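Side-chain contacts in ADP/ATP-dependent NAD(P)H-hydrate dehydratase (Bacillus subtilis, PDB 3RPZ), which catalyses the ADP- or ATP-dependent dehydration of hydrated NADH and NADPH, thereby returning damaged nicotinamide cofactors to their usable form: residues 81-84 against 89-92; 127-132 against 223-228; 85-90 against 106-111. One frame throughout, in Å; residues are numbered along the deposited sequence.

Contact 1: 81-84 against 89-92. With NPW (beta-6-hydroxy-1,4,5,6-tetrahydronicotinamide adenine dinucleotide phosphate), chain D.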
loop_
_atom_site.group_PDB
_atom_site.type_symbol
_atom_site.label_atom_id
_atom_site.label_comp_id
_atom_site.label_asym_id
_atom_site.label_seq_id
_atom_site.Cartn_x
_atom_site.Cartn_y
_atom_site.Cartn_z
ATOM N N THR A 81 -6.464 3.981 15.991
ATOM C CA THR A 81 -7.367 3.009 16.570
ATOM C C THR A 81 -8.819 3.438 16.294
ATOM O O THR A 81 -9.032 4.487 15.668
ATOM C CB THR A 81 -7.151 2.781 18.048
ATOM O OG1 THR A 81 -7.508 3.991 18.749
ATOM C CG2 THR A 81 -5.693 2.345 18.340
ATOM N N TYR A 82 -9.785 2.629 16.709
ATOM C CA TYR A 82 -11.168 2.782 16.216
ATOM C C TYR A 82 -12.200 2.798 17.332
ATOM O O TYR A 82 -12.063 2.106 18.322
ATOM C CB TYR A 82 -11.483 1.678 15.190
ATOM C CG TYR A 82 -10.564 1.770 14.052
ATOM C CD1 TYR A 82 -10.762 2.685 13.018
ATOM C CD2 TYR A 82 -9.400 1.034 14.051
ATOM C CE1 TYR A 82 -9.807 2.876 12.018
ATOM C CE2 TYR A 82 -8.425 1.241 13.070
ATOM C CZ TYR A 82 -8.653 2.149 12.061
ATOM O OH TYR A 82 -7.719 2.432 11.092
ATOM N N TRP A 83 -13.231 3.577 17.073
ATOM C CA TRP A 83 -14.477 3.546 17.804
ATOM C C TRP A 83 -15.489 3.029 16.782
ATOM O O TRP A 83 -15.862 3.716 15.832
ATOM C CB TRP A 83 -14.844 4.923 18.325
ATOM C CG TRP A 83 -16.153 4.938 19.112
ATOM C CD1 TRP A 83 -16.756 3.872 19.706
ATOM C CD2 TRP A 83 -16.951 6.071 19.374
ATOM N NE1 TRP A 83 -17.908 4.291 20.357
ATOM C CE2 TRP A 83 -18.033 5.642 20.172
ATOM C CE3 TRP A 83 -16.832 7.422 19.066
ATOM C CZ2 TRP A 83 -19.022 6.526 20.598
ATOM C CZ3 TRP A 83 -17.822 8.309 19.523
ATOM C CH2 TRP A 83 -18.887 7.837 20.274
ATOM N N ARG A 84 -15.820 1.745 16.904
ATOM C CA ARG A 84 -16.559 1.037 15.902
ATOM C C ARG A 84 -17.978 1.657 15.775
ATOM O O ARG A 84 -18.703 1.770 16.779
ATOM C CB ARG A 84 -16.603 -0.457 16.276
ATOM C CG ARG A 84 -17.281 -1.309 15.282
ATOM C CD ARG A 84 -16.951 -2.815 15.601
ATOM N NE ARG A 84 -15.522 -3.072 15.511
ATOM C CZ ARG A 84 -14.868 -3.445 14.412
ATOM N NH1 ARG A 84 -15.514 -3.857 13.333
ATOM N NH2 ARG A 84 -13.540 -3.467 14.396
ATOM N N LYS A 89 -22.890 5.995 16.778
ATOM C CA LYS A 89 -23.019 5.976 18.211
ATOM C C LYS A 89 -23.049 7.317 18.898
ATOM O O LYS A 89 -23.697 7.520 19.923
ATOM C CB LYS A 89 -21.930 5.083 18.866
ATOM C CG LYS A 89 -22.055 3.611 18.492
ATOM C CD LYS A 89 -20.912 2.848 19.126
ATOM C CE LYS A 89 -21.006 1.360 18.932
ATOM N NZ LYS A 89 -19.643 0.688 19.218
ATOM N N ALA A 90 -22.328 8.277 18.292
ATOM C CA ALA A 90 -22.293 9.623 18.816
ATOM C C ALA A 90 -23.629 10.317 18.758
ATOM O O ALA A 90 -23.872 11.261 19.487
ATOM C CB ALA A 90 -21.214 10.501 18.082
ATOM N N ALA A 91 -24.519 9.842 17.897
ATOM C CA ALA A 91 -25.872 10.382 17.871
ATOM C C ALA A 91 -26.686 10.075 19.148
ATOM O O ALA A 91 -27.647 10.753 19.460
ATOM C CB ALA A 91 -26.605 9.871 16.637
ATOM N N ASP A 92 -26.258 9.085 19.899
ATOM C CA ASP A 92 -27.025 8.628 21.075
ATOM C C ASP A 92 -26.640 9.155 22.448
ATOM O O ASP A 92 -27.467 9.144 23.387
ATOM C CB ASP A 92 -27.047 7.093 21.043
ATOM C CG ASP A 92 -27.918 6.576 19.959
ATOM O OD1 ASP A 92 -28.911 7.261 19.686
ATOM O OD2 ASP A 92 -27.609 5.512 19.367
HETATM P P NPW D . -1.034 11.155 30.617
HETATM O O1 NPW D . -2.507 10.830 30.724
HETATM O O2 NPW D . -0.525 11.608 29.287
HETATM O O3 NPW D . -0.507 12.059 31.745
HETATM P PA NPW D . -2.539 3.684 28.053
HETATM P PB NPW D . -1.643 3.296 25.312
HETATM C C1A NPW D . 0.646 7.627 30.680
HETATM C C1B NPW D . -2.511 0.057 22.006
HETATM N N1C NPW D . -2.138 0.909 20.902
HETATM N N1D NPW D . 5.179 9.962 30.981
HETATM C C2A NPW D . -0.407 8.618 30.185
HETATM O O2A NPW D . -0.261 9.781 30.974
HETATM C C2B NPW D . -1.344 -0.411 22.882
HETATM O O2B NPW D . -0.580 -1.421 22.272
HETATM C C2C NPW D . -2.502 0.711 19.664
HETATM C C2D NPW D . 4.085 10.088 31.747
HETATM C C3A NPW D . -1.704 7.869 30.434
HETATM O O3A NPW D . -2.135 7.941 31.810
HETATM C C3B NPW D . -2.159 -0.895 24.099
HETATM O O3B NPW D . -2.626 -2.218 23.804
HETATM C C3C NPW D . -2.395 1.400 18.564
HETATM N N3D NPW D . 2.906 9.453 31.629
HETATM C C4B NPW D . -3.331 0.096 24.126
HETATM O O4B NPW D . -3.366 0.803 22.852
HETATM C C4C NPW D . -1.749 2.772 18.715
HETATM C C4D NPW D . 2.933 8.583 30.612
HETATM O O4D NPW D . 0.102 6.348 30.342
HETATM C C4E NPW D . -1.285 6.445 30.123
HETATM C C5A NPW D . 4.021 8.391 29.717
HETATM C C5B NPW D . -3.214 1.139 25.241
HETATM O O5B NPW D . -1.902 1.705 25.262
HETATM C C5C NPW D . -1.873 3.231 20.156
HETATM C C5E NPW D . -1.538 6.064 28.663
HETATM O O5E NPW D . -1.380 4.655 28.537
HETATM C C6C NPW D . -1.345 2.154 21.145
HETATM O O6C NPW D . 0.043 1.878 20.988
HETATM C C6D NPW D . 5.233 9.130 29.917
HETATM N N6D NPW D . 6.332 9.050 29.185
HETATM N N7A NPW D . 3.750 7.480 28.715
HETATM C C7C NPW D . -2.764 0.911 17.268
HETATM N N7C NPW D . -2.567 1.689 16.214
HETATM O O7C NPW D . -3.311 -0.216 17.149
HETATM C C8A NPW D . 2.442 7.099 28.985
HETATM N N9A NPW D . 1.996 7.787 30.148
HETATM O OA1 NPW D . -3.864 4.105 28.536
HETATM O OA2 NPW D . -1.959 2.424 28.462
HETATM O OA3 NPW D . -2.601 3.866 26.456
HETATM O OB1 NPW D . -0.218 3.434 25.612
HETATM O OB2 NPW D . -2.180 3.952 24.079
HETATM O O HOH W 1 -18.867 1.738 21.762
#
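Arg84 and Lys89 face each other with their CA atoms 8.5 Å apart, where strand 81-84, an outermost strand of the central sheet within this chain, gives way to helix 86-89, at whose end Lys89 lies. The setting is the parallel edge of a ribokinase-like alpha/beta fold, and the contact illustrates how a lysine can fasten such an edge to the helix that follows. Trp83 leaves the strand with its CB directed toward 89-92, and with CG anti to the backbone N (chi1 -180°) the indole lies against Lys89 and Ala90. Lys89 lies at a slant to this indole: its CB approaches CZ2 at 3.7 Å and its CD comes within 3.6 Å of NE1, so the aliphatic part of the lysine does the packing. Because the chain is extended beyond CG, NZ is carried on to the strand, where it donates to the backbone O of Arg84 over 2.8 Å. The approach is tilted 19° from the carbonyl plane. A water at the indole edge, in its plane, completes the polar side by accepting from both Trp83 NE1 and Lys89 NZ. At the far end of the indole, CH2 touches Ala90 CB at 4.2 Å. The guanidinium of Arg84 heads elsewhere, pairing through NH1 with Glu67 OE2 and through NE with Asp41 OD1 of the second subunit; these carboxylates probably balance the charge of Arg84 itself. The strand thus also serves the subunit interface, and its first residue reaches a ligand pocket shared between subunits, to which Lys60 of this chain and Asp219 of the second subunit contribute bonds. There the methyl CG2 of Thr81 rests 3.4 Å from C7C, the carboxamide carbon of the hydrated nicotinamide.

Contact 2: 127-132 against 223-228. With NPW (beta-6-hydroxy-1,4,5,6-tetrahydronicotinamide adenine dinucleotide phosphate), chain B.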
loop_
_atom_site.group_PDB
_atom_site.type_symbol
_atom_site.label_atom_id
_atom_site.label_comp_id
_atom_site.label_asym_id
_atom_site.label_seq_id
_atom_site.Cartn_x
_atom_site.Cartn_y
_atom_site.Cartn_z
ATOM N N PRO A 127 -11.953 21.946 21.232
ATOM C CA PRO A 127 -12.237 22.442 19.880
ATOM C C PRO A 127 -12.908 21.340 19.057
ATOM O O PRO A 127 -12.552 20.143 19.164
ATOM C CB PRO A 127 -10.889 22.744 19.308
ATOM C CG PRO A 127 -9.963 22.794 20.462
ATOM C CD PRO A 127 -10.513 21.943 21.527
ATOM N N VAL A 128 -13.816 21.763 18.204
ATOM C CA VAL A 128 -14.578 20.866 17.321
ATOM C C VAL A 128 -14.554 21.448 15.930
ATOM O O VAL A 128 -14.828 22.653 15.753
ATOM C CB VAL A 128 -16.011 20.679 17.820
ATOM C CG1 VAL A 128 -16.875 19.903 16.776
ATOM C CG2 VAL A 128 -16.009 19.954 19.173
ATOM N N ILE A 129 -14.237 20.628 14.941
ATOM C CA ILE A 129 -14.304 20.986 13.536
ATOM C C ILE A 129 -15.481 20.296 12.887
ATOM O O ILE A 129 -15.707 19.093 13.082
ATOM C CB ILE A 129 -13.057 20.477 12.772
ATOM C CG1 ILE A 129 -11.766 21.024 13.392
ATOM C CG2 ILE A 129 -13.142 20.758 11.285
ATOM C CD1 ILE A 129 -10.542 20.075 13.133
ATOM N N LEU A 130 -16.280 21.067 12.171
ATOM C CA LEU A 130 -17.403 20.557 11.391
ATOM C C LEU A 130 -17.108 20.804 9.929
ATOM O O LEU A 130 -16.797 21.929 9.516
ATOM C CB LEU A 130 -18.743 21.210 11.742
ATOM C CG LEU A 130 -19.101 21.209 13.220
ATOM C CD1 LEU A 130 -20.486 21.859 13.420
ATOM C CD2 LEU A 130 -19.044 19.860 13.866
ATOM N N ASP A 131 -17.228 19.757 9.122
ATOM C CA ASP A 131 -16.954 19.793 7.701
ATOM C C ASP A 131 -17.996 18.996 6.951
ATOM O O ASP A 131 -18.631 18.114 7.530
ATOM C CB ASP A 131 -15.550 19.195 7.406
ATOM C CG ASP A 131 -15.106 19.337 5.991
ATOM O OD1 ASP A 131 -15.495 20.305 5.315
ATOM O OD2 ASP A 131 -14.368 18.421 5.544
ATOM N N ALA A 132 -18.123 19.266 5.672
ATOM C CA ALA A 132 -18.775 18.304 4.745
ATOM C C ALA A 132 -20.190 17.926 5.205
ATOM O O ALA A 132 -21.022 18.807 5.319
ATOM C CB ALA A 132 -17.833 17.086 4.529
ATOM N N GLY A 223 -8.494 16.914 8.487
ATOM C CA GLY A 223 -7.554 16.160 9.334
ATOM C C GLY A 223 -6.353 16.950 9.787
ATOM O O GLY A 223 -5.947 16.898 10.963
ATOM N N MET A 224 -5.765 17.708 8.877
ATOM C CA MET A 224 -4.630 18.547 9.255
ATOM C C MET A 224 -4.995 19.553 10.373
ATOM O O MET A 224 -4.260 19.744 11.338
ATOM C CB MET A 224 -4.044 19.250 8.053
ATOM C CG MET A 224 -3.365 18.333 7.105
ATOM S SD MET A 224 -2.724 19.156 5.619
ATOM C CE MET A 224 -1.612 20.347 6.305
ATOM N N ILE A 225 -6.167 20.189 10.249
ATOM C CA ILE A 225 -6.626 21.092 11.307
ATOM C C ILE A 225 -6.769 20.328 12.638
ATOM O O ILE A 225 -6.325 20.802 13.688
ATOM C CB ILE A 225 -7.927 21.772 10.948
ATOM C CG1 ILE A 225 -7.772 22.613 9.678
ATOM C CG2 ILE A 225 -8.352 22.747 12.034
ATOM C CD1 ILE A 225 -9.114 23.156 9.071
ATOM N N LEU A 226 -7.350 19.134 12.584
ATOM C CA LEU A 226 -7.566 18.333 13.768
ATOM C C LEU A 226 -6.248 18.034 14.492
ATOM O O LEU A 226 -6.127 18.204 15.679
ATOM C CB LEU A 226 -8.267 17.033 13.393
ATOM C CG LEU A 226 -8.560 16.066 14.552
ATOM C CD1 LEU A 226 -9.502 16.708 15.584
ATOM C CD2 LEU A 226 -9.155 14.743 14.019
ATOM N N GLY A 227 -5.258 17.572 13.757
ATOM C CA GLY A 227 -3.962 17.313 14.369
ATOM C C GLY A 227 -3.300 18.584 14.880
ATOM O O GLY A 227 -2.742 18.608 15.998
ATOM N N MET A 228 -3.337 19.668 14.095
ATOM C CA MET A 228 -2.669 20.887 14.544
ATOM C C MET A 228 -3.285 21.470 15.801
ATOM O O MET A 228 -2.593 22.023 16.659
ATOM C CB MET A 228 -2.488 21.877 13.400
ATOM C CG MET A 228 -1.163 21.424 12.465
ATOM S SD MET A 228 -1.045 22.673 11.226
ATOM C CE MET A 228 -0.296 21.586 10.020
HETATM P P NPW B . -20.316 23.792 -9.169
HETATM O O1 NPW B . -21.455 22.810 -9.324
HETATM O O2 NPW B . -18.944 23.312 -9.511
HETATM O O3 NPW B . -20.588 25.172 -9.795
HETATM P PA NPW B . -20.917 19.028 -2.720
HETATM P PB NPW B . -18.438 17.589 -2.222
HETATM C C1A NPW B . -19.875 24.017 -5.293
HETATM C C1B NPW B . -17.290 13.837 0.383
HETATM N N1C NPW B . -16.095 13.532 -0.367
HETATM N N1D NPW B . -16.569 27.836 -6.046
HETATM C C2A NPW B . -20.056 23.234 -6.593
HETATM O O2A NPW B . -20.300 24.192 -7.603
HETATM C C2B NPW B . -17.204 15.101 1.245
HETATM O O2B NPW B . -16.440 14.910 2.410
HETATM C C2C NPW B . -15.502 12.368 -0.364
HETATM C C2D NPW B . -17.832 27.685 -6.470
HETATM C C3A NPW B . -21.256 22.356 -6.282
HETATM O O3A NPW B . -22.510 23.058 -6.410
HETATM C C3B NPW B . -18.710 15.292 1.513
HETATM O O3B NPW B . -19.067 14.428 2.601
HETATM C C3C NPW B . -14.522 11.846 -1.044
HETATM N N3D NPW B . -18.669 26.658 -6.250
HETATM C C4B NPW B . -19.343 14.798 0.204
HETATM O O4B NPW B . -18.332 14.065 -0.548
HETATM C C4C NPW B . -13.933 12.741 -2.129
HETATM C C4D NPW B . -18.093 25.730 -5.475
HETATM O O4D NPW B . -20.244 23.083 -4.274
HETATM C C4E NPW B . -21.016 22.039 -4.819
HETATM C C5A NPW B . -16.754 25.768 -4.998
HETATM C C5B NPW B . -19.859 15.934 -0.683
HETATM O O5B NPW B . -18.876 16.964 -0.801
HETATM C C5C NPW B . -14.953 13.794 -2.523
HETATM C C5E NPW B . -20.224 20.745 -4.620
HETATM O O5E NPW B . -20.290 20.389 -3.244
HETATM C C6C NPW B . -15.496 14.553 -1.280
HETATM O O6C NPW B . -14.491 15.287 -0.586
HETATM C C6D NPW B . -15.933 26.904 -5.301
HETATM N N6D NPW B . -14.681 27.094 -4.917
HETATM N N7A NPW B . -16.399 24.645 -4.278
HETATM C C7C NPW B . -13.946 10.562 -0.772
HETATM N N7C NPW B . -12.920 10.156 -1.505
HETATM O O7C NPW B . -14.444 9.821 0.115
HETATM C C8A NPW B . -17.551 23.871 -4.318
HETATM N N9A NPW B . -18.549 24.576 -5.045
HETATM O OA1 NPW B . -22.082 18.604 -3.512
HETATM O OA2 NPW B . -21.048 19.367 -1.320
HETATM O OA3 NPW B . -19.794 17.912 -3.001
HETATM O OB1 NPW B . -17.654 18.777 -1.883
HETATM O OB2 NPW B . -17.808 16.540 -3.083
#
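Ile129 of strand 128-130 drives its terminal methyl into helix 217-231 between Ile225 and Leu226, an instance of the helix-on-sheet packing that builds the core of a ribokinase-like alpha/beta fold. The strand is in the parallel part of the sheet, and the closest CA atoms, those of Ile129 and Leu226, are 7.2 Å apart. The two isoleucines cross obliquely. In Ile129, CG1 stands anti to the carbonyl carbon (chi1 -57°) and the chain continues nearly extended, which sends CD1 forward to do most of the touching. From the helix, Ile225 offers its branch methyl rather than its longer arm: CG2 is 3.6 Å from Ile129 CD1, and CB lies only slightly farther off. Leu226 meets the same methyl with the base of its side chain, CB being 3.8 Å away, and the methyl presses still closer to the helix backbone, at 3.4 Å from Leu226 N. One methyl therefore sits against two side chains and a stretch of main chain at once, by van der Waals contact alone. The side chain of Leu226 also packs on Ala101 and Ala103 of the adjoining strand 101-104, while Ile225 touches Ala242 of helix 235-256 behind.

Near its start, the same helix supplies Asp219, hydrogen-bonded to the hydrated cofactor, and Thr222, whose OG1 is bonded to Asp131 OD2 just past the strand. Packing and ligand site are thus joined in a few residues, since the strand leads directly to Ala132, whose CB lies 3.3 Å from the ribose hydroxyl O2B.

Contact 3: 85-90 against 106-111. With NPW (beta-6-hydroxy-1,4,5,6-tetrahydronicotinamide adenine dinucleotide phosphate), chain B.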
loop_
_atom_site.group_PDB
_atom_site.type_symbol
_atom_site.label_atom_id
_atom_site.label_comp_id
_atom_site.label_asym_id
_atom_site.label_seq_id
_atom_site.Cartn_x
_atom_site.Cartn_y
_atom_site.Cartn_z
ATOM N N ASP A 85 -18.343 2.022 14.539
ATOM C CA ASP A 85 -19.605 2.740 14.252
ATOM C C ASP A 85 -19.714 3.990 15.098
ATOM O O ASP A 85 -20.807 4.402 15.487
ATOM C CB ASP A 85 -20.824 1.827 14.417
ATOM C CG ASP A 85 -20.875 0.773 13.358
ATOM O OD1 ASP A 85 -20.596 1.092 12.178
ATOM O OD2 ASP A 85 -21.197 -0.369 13.717
ATOM N N GLY A 86 -18.570 4.662 15.358
ATOM C CA GLY A 86 -18.567 5.747 16.264
ATOM C C GLY A 86 -19.422 6.969 15.908
ATOM O O GLY A 86 -19.981 7.582 16.807
ATOM N N TRP A 87 -19.487 7.323 14.612
ATOM C CA TRP A 87 -20.274 8.512 14.235
ATOM C C TRP A 87 -21.755 8.241 14.400
ATOM O O TRP A 87 -22.485 9.169 14.719
ATOM C CB TRP A 87 -19.931 9.056 12.877
ATOM C CG TRP A 87 -20.141 8.259 11.647
ATOM C CD1 TRP A 87 -19.216 7.562 10.991
ATOM C CD2 TRP A 87 -21.332 8.161 10.867
ATOM N NE1 TRP A 87 -19.769 6.958 9.892
ATOM C CE2 TRP A 87 -21.070 7.325 9.790
ATOM C CE3 TRP A 87 -22.600 8.705 10.995
ATOM C CZ2 TRP A 87 -22.041 7.031 8.798
ATOM C CZ3 TRP A 87 -23.569 8.411 9.999
ATOM C CH2 TRP A 87 -23.262 7.586 8.944
ATOM N N LYS A 88 -22.177 6.991 14.218
ATOM C CA LYS A 88 -23.566 6.626 14.495
ATOM C C LYS A 88 -23.779 6.611 15.995
ATOM O O LYS A 88 -24.823 7.096 16.502
ATOM C CB LYS A 88 -23.916 5.288 13.820
ATOM C CG LYS A 88 -23.854 5.360 12.287
ATOM C CD LYS A 88 -24.268 4.039 11.610
ATOM C CE LYS A 88 -23.825 3.934 10.141
ATOM N NZ LYS A 88 -24.505 2.812 9.401
ATOM N N LYS A 89 -22.890 5.995 16.778
ATOM C CA LYS A 89 -23.019 5.976 18.211
ATOM C C LYS A 89 -23.049 7.317 18.898
ATOM O O LYS A 89 -23.697 7.520 19.923
ATOM C CB LYS A 89 -21.930 5.083 18.866
ATOM C CG LYS A 89 -22.055 3.611 18.492
ATOM C CD LYS A 89 -20.912 2.848 19.126
ATOM C CE LYS A 89 -21.006 1.360 18.932
ATOM N NZ LYS A 89 -19.643 0.688 19.218
ATOM N N ALA A 90 -22.328 8.277 18.292
ATOM C CA ALA A 90 -22.293 9.623 18.816
ATOM C C ALA A 90 -23.629 10.317 18.758
ATOM O O ALA A 90 -23.872 11.261 19.487
ATOM C CB ALA A 90 -21.214 10.501 18.082
ATOM N N PRO A 106 -16.315 14.605 7.205
ATOM C CA PRO A 106 -15.841 14.133 5.895
ATOM C C PRO A 106 -16.404 12.789 5.507
ATOM O O PRO A 106 -16.329 11.862 6.291
ATOM C CB PRO A 106 -14.330 14.177 6.027
ATOM C CG PRO A 106 -14.052 15.202 7.098
ATOM C CD PRO A 106 -15.202 15.016 8.072
ATOM N N GLY A 107 -16.998 12.684 4.330
ATOM C CA GLY A 107 -17.615 11.426 3.888
ATOM C C GLY A 107 -18.800 10.938 4.650
ATOM O O GLY A 107 -19.180 9.784 4.548
ATOM N N LEU A 108 -19.423 11.822 5.431
ATOM C CA LEU A 108 -20.654 11.479 6.140
ATOM C C LEU A 108 -21.834 12.021 5.358
ATOM O O LEU A 108 -21.777 13.135 4.860
ATOM C CB LEU A 108 -20.688 12.070 7.587
ATOM C CG LEU A 108 -19.563 11.592 8.498
ATOM C CD1 LEU A 108 -19.911 12.063 9.932
ATOM C CD2 LEU A 108 -19.418 10.082 8.467
ATOM N N PRO A 109 -22.926 11.264 5.283
ATOM C CA PRO A 109 -24.132 11.781 4.637
ATOM C C PRO A 109 -24.664 12.981 5.410
ATOM O O PRO A 109 -24.494 13.093 6.642
ATOM C CB PRO A 109 -25.121 10.647 4.791
ATOM C CG PRO A 109 -24.705 9.927 5.916
ATOM C CD PRO A 109 -23.164 9.965 5.912
ATOM N N GLN A 110 -25.283 13.914 4.708
ATOM C CA GLN A 110 -25.746 15.160 5.296
ATOM C C GLN A 110 -27.130 14.928 5.849
ATOM O O GLN A 110 -28.151 15.335 5.278
ATOM C CB GLN A 110 -25.699 16.338 4.279
ATOM C CG GLN A 110 -25.613 17.710 4.981
ATOM C CD GLN A 110 -26.936 18.241 5.468
ATOM O OE1 GLN A 110 -27.252 18.267 6.701
ATOM N NE2 GLN A 110 -27.743 18.648 4.525
ATOM N N THR A 111 -27.181 14.295 7.039
ATOM C CA THR A 111 -28.419 13.841 7.627
ATOM C C THR A 111 -28.666 14.418 9.025
ATOM O O THR A 111 -27.783 14.918 9.667
ATOM C CB THR A 111 -28.463 12.347 7.773
ATOM O OG1 THR A 111 -27.447 11.962 8.714
ATOM C CG2 THR A 111 -28.343 11.635 6.381
HETATM P P NPW B . -20.316 23.792 -9.169
HETATM O O1 NPW B . -21.455 22.810 -9.324
HETATM O O2 NPW B . -18.944 23.312 -9.511
HETATM O O3 NPW B . -20.588 25.172 -9.795
HETATM P PA NPW B . -20.917 19.028 -2.720
HETATM P PB NPW B . -18.438 17.589 -2.222
HETATM C C1A NPW B . -19.875 24.017 -5.293
HETATM C C1B NPW B . -17.290 13.837 0.383
HETATM N N1C NPW B . -16.095 13.532 -0.367
HETATM N N1D NPW B . -16.569 27.836 -6.046
HETATM C C2A NPW B . -20.056 23.234 -6.593
HETATM O O2A NPW B . -20.300 24.192 -7.603
HETATM C C2B NPW B . -17.204 15.101 1.245
HETATM O O2B NPW B . -16.440 14.910 2.410
HETATM C C2C NPW B . -15.502 12.368 -0.364
HETATM C C2D NPW B . -17.832 27.685 -6.470
HETATM C C3A NPW B . -21.256 22.356 -6.282
HETATM O O3A NPW B . -22.510 23.058 -6.410
HETATM C C3B NPW B . -18.710 15.292 1.513
HETATM O O3B NPW B . -19.067 14.428 2.601
HETATM C C3C NPW B . -14.522 11.846 -1.044
HETATM N N3D NPW B . -18.669 26.658 -6.250
HETATM C C4B NPW B . -19.343 14.798 0.204
HETATM O O4B NPW B . -18.332 14.065 -0.548
HETATM C C4C NPW B . -13.933 12.741 -2.129
HETATM C C4D NPW B . -18.093 25.730 -5.475
HETATM O O4D NPW B . -20.244 23.083 -4.274
HETATM C C4E NPW B . -21.016 22.039 -4.819
HETATM C C5A NPW B . -16.754 25.768 -4.998
HETATM C C5B NPW B . -19.859 15.934 -0.683
HETATM O O5B NPW B . -18.876 16.964 -0.801
HETATM C C5C NPW B . -14.953 13.794 -2.523
HETATM C C5E NPW B . -20.224 20.745 -4.620
HETATM O O5E NPW B . -20.290 20.389 -3.244
HETATM C C6C NPW B . -15.496 14.553 -1.280
HETATM O O6C NPW B . -14.491 15.287 -0.586
HETATM C C6D NPW B . -15.933 26.904 -5.301
HETATM N N6D NPW B . -14.681 27.094 -4.917
HETATM N N7A NPW B . -16.399 24.645 -4.278
HETATM C C7C NPW B . -13.946 10.562 -0.772
HETATM N N7C NPW B . -12.920 10.156 -1.505
HETATM O O7C NPW B . -14.444 9.821 0.115
HETATM C C8A NPW B . -17.551 23.871 -4.318
HETATM N N9A NPW B . -18.549 24.576 -5.045
HETATM O OA1 NPW B . -22.082 18.604 -3.512
HETATM O OA2 NPW B . -21.048 19.367 -1.320
HETATM O OA3 NPW B . -19.794 17.912 -3.001
HETATM O OB1 NPW B . -17.654 18.777 -1.883
HETATM O OB2 NPW B . -17.808 16.540 -3.083
#
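Trp87, on the short helix 86-89, lays its indole against Leu108 and Pro109 in the loop that leaves strand 101-104, a buried apolar contact just behind a cofactor-binding turn. The loop opens with Pro106, which packs against Asp131 and against Asp219 and Thr222 of helix 217-231. Gly107 follows in a backbone conformation of positive phi and turns its N to the ligand: the bond to the ribose hydroxyl O2B measures 3.0 Å and is fairly straight at 161°, whereas a second one to O3B is weak. Its carbonyl is held by Ser39 OG. Leu108 then directs its CB toward 85-90. Its CD2 makes a CH-pi contact over the five-membered ring, 3.4 Å from the centroid and only 7° off the normal. The opposite face carries Lys88 CG, 3.7 Å above the plane and likewise off-centre, so the indole is held between two aliphatic groups. With CG of Trp87 set between the backbone N and the carbonyl carbon (chi1 63°), the ring is turned so that one face meets Leu108, and NE1 has a weak hydrogen bond to Gly38 O. A serine at Trp87 would probably deprive Leu108 CD2 of the surface it rests on and open a gap behind the turn that presents Gly107. Next, Pro109 brings CD to 3.9 Å from Trp87 CH2. Gln110 is the centre of an inverse gamma turn, closed by a weak bond from Thr111 N to Pro109 O. Thr111 is the N-cap of helix 112-121, its OG1 bonded to Val114 N. The helix side of the contact sits between helix 112-121 and strand 32-36: Trp87 touches Val114 and Leu36, and Ala90 rests on Ala117 and the same leucine.

Followed from the N terminus, contact 1 comes first, closing a short turn of four residues between strand 81-84 and the end of helix 86-89. Contact 3 opens inside that span and closes beyond it, so the two cross, sharing Lys89 and Ala90, and together tie the sheet edge and its helix to the loop after strand 101-104. Contact 2 begins only after both have closed and spans ninety residues, bringing helix 217-231 back to a strand of the same sheet. It still meets contact 3, where Asp131 OD2 lies 3.6 Å from Pro106 CG. These two reach one cofactor molecule; contact 1 borders another, at a subunit interface.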